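Local atomic coordinates of 11S globulin seed storage protein (PDB entry 3QAC), a protein that probably serves as a seed storage protein, a nutrient reservoir of the 11S globulin family built from two cupin domains. Residues Arg354-Gln358 and Asp369-Ser373. Numbering follows the deposited sequence.
Sequences RGRIQ and DEELS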
# COMPACT_ATOMS: atom_id res chain seq x y z
N ARG A 354 11.21 32.29 13.78
CA ARG A 354 12.26 32.07 12.81
C ARG A 354 13.23 31.07 13.39
O ARG A 354 13.46 31.05 14.60
CB ARG A 354 12.98 33.39 12.51
CG ARG A 354 14.10 33.27 11.50
CD ARG A 354 14.63 34.64 11.09
NE ARG A 354 13.59 35.46 10.46
CZ ARG A 354 13.45 35.63 9.14
NH1 ARG A 354 14.29 35.03 8.30
NH2 ARG A 354 12.47 36.40 8.68
N GLY A 355 13.78 30.22 12.52
CA GLY A 355 14.71 29.20 12.96
C GLY A 355 15.80 28.90 11.96
O GLY A 355 15.56 28.90 10.75
N ARG A 356 17.01 28.68 12.45
CA ARG A 356 18.07 28.12 11.62
C ARG A 356 17.81 26.61 11.57
O ARG A 356 17.90 25.89 12.57
CB ARG A 356 19.48 28.47 12.16
CG ARG A 356 20.61 27.44 11.86
CD ARG A 356 21.81 28.03 11.08
NE ARG A 356 21.41 28.61 9.79
CZ ARG A 356 22.25 28.97 8.81
NH1 ARG A 356 23.56 28.80 8.95
NH2 ARG A 356 21.77 29.50 7.69
N ILE A 357 17.44 26.16 10.39
CA ILE A 357 17.12 24.76 10.20
C ILE A 357 18.21 24.14 9.37
O ILE A 357 18.60 24.66 8.33
CB ILE A 357 15.73 24.59 9.56
CG1 ILE A 357 14.66 25.09 10.53
CG2 ILE A 357 15.48 23.13 9.20
CD1 ILE A 357 13.30 25.24 9.92
N GLN A 358 18.74 23.03 9.85
CA GLN A 358 19.72 22.32 9.06
C GLN A 358 19.33 20.85 8.89
O GLN A 358 18.94 20.16 9.85
CB GLN A 358 21.14 22.49 9.63
CG GLN A 358 22.19 21.92 8.69
CD GLN A 358 23.62 22.19 9.12
OE1 GLN A 358 23.91 22.47 10.30
NE2 GLN A 358 24.54 22.08 8.17
N ASP A 369 20.44 24.57 4.98
CA ASP A 369 20.98 25.32 6.09
C ASP A 369 20.57 26.76 5.88
O ASP A 369 21.34 27.58 5.39
CB ASP A 369 22.50 25.19 6.18
CG ASP A 369 23.07 25.80 7.47
OD1 ASP A 369 22.27 26.21 8.35
OD2 ASP A 369 24.31 25.88 7.60
N GLU A 370 19.33 27.06 6.24
CA GLU A 370 18.72 28.35 5.97
C GLU A 370 17.81 28.63 7.15
O GLU A 370 17.58 27.74 7.98
CB GLU A 370 17.87 28.25 4.69
CG GLU A 370 17.94 29.49 3.77
CD GLU A 370 16.67 29.66 2.93
OE1 GLU A 370 16.55 28.98 1.87
OE2 GLU A 370 15.79 30.48 3.34
N GLU A 371 17.27 29.85 7.21
CA GLU A 371 16.32 30.21 8.25
C GLU A 371 14.90 30.13 7.71
O GLU A 371 14.60 30.67 6.65
CB GLU A 371 16.56 31.64 8.72
CG GLU A 371 17.88 31.87 9.42
CD GLU A 371 18.21 33.36 9.55
OE1 GLU A 371 17.28 34.19 9.42
OE2 GLU A 371 19.40 33.69 9.79
N LEU A 372 14.02 29.46 8.45
CA LEU A 372 12.62 29.40 8.08
C LEU A 372 11.87 30.43 8.88
O LEU A 372 12.15 30.60 10.08
CB LEU A 372 12.02 28.05 8.43
CG LEU A 372 11.78 26.89 7.47
CD1 LEU A 372 10.60 26.09 8.05
CD2 LEU A 372 11.50 27.34 6.07
N SER A 373 10.92 31.10 8.25
CA SER A 373 10.04 32.03 8.97
C SER A 373 8.61 31.89 8.51
O SER A 373 8.29 31.02 7.69
CB SER A 373 10.51 33.47 8.82
OG SER A 373 10.89 33.75 7.48
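Arg354 reaches diagonally over the neighbouring strand to Glu371, a worked example of charge pairing across an antiparallel cupin hairpin. Its CB and CG pass Leu372 O, and CD comes 3.2 Å from Glu371 OE1. At chi3 (-61°) the chain bends: NE passes Ser373 CB, while CZ and NH2 come nearest Ser373 OG, above one face, NH2 too poorly angled for a hydrogen bond. NH1 donates to Glu371 OE1 (3.3 Å) in a salt bridge nearly along the C-O axis, guanidinium and carboxylate planes almost perpendicular (84°) and the oxygen tilted somewhat from the former. Arg356 folds across Asp369, whose less surely placed OD1 lies well out of the guanidinium plane, a pairing of charge with no N-H aimed at the oxygen. A leucine in place of Arg356 would probably leave the Asp369 carboxylate without its cationic mate across the hairpin. The Gln358 amide stacks on that carboxylate, its OE1 accepting a hydrogen bond from Glu216 N of the second subunit. Gly355 and Leu372 exchange backbone bonds, as do Ile357 and Glu370, straightest at Ile357 N to Glu370 O (166°). Ile357 CD1 presses on Leu372 CG, both residues packing against Met348 and Phe395 of the facing sheet. The chemistry implies a two-sided hairpin, with Ile357 and Leu372 turned to the barrel interior, Glu370 the exposed exception on their face, and the Arg354-Glu371 and Arg356-Asp369 charge pairs on the other.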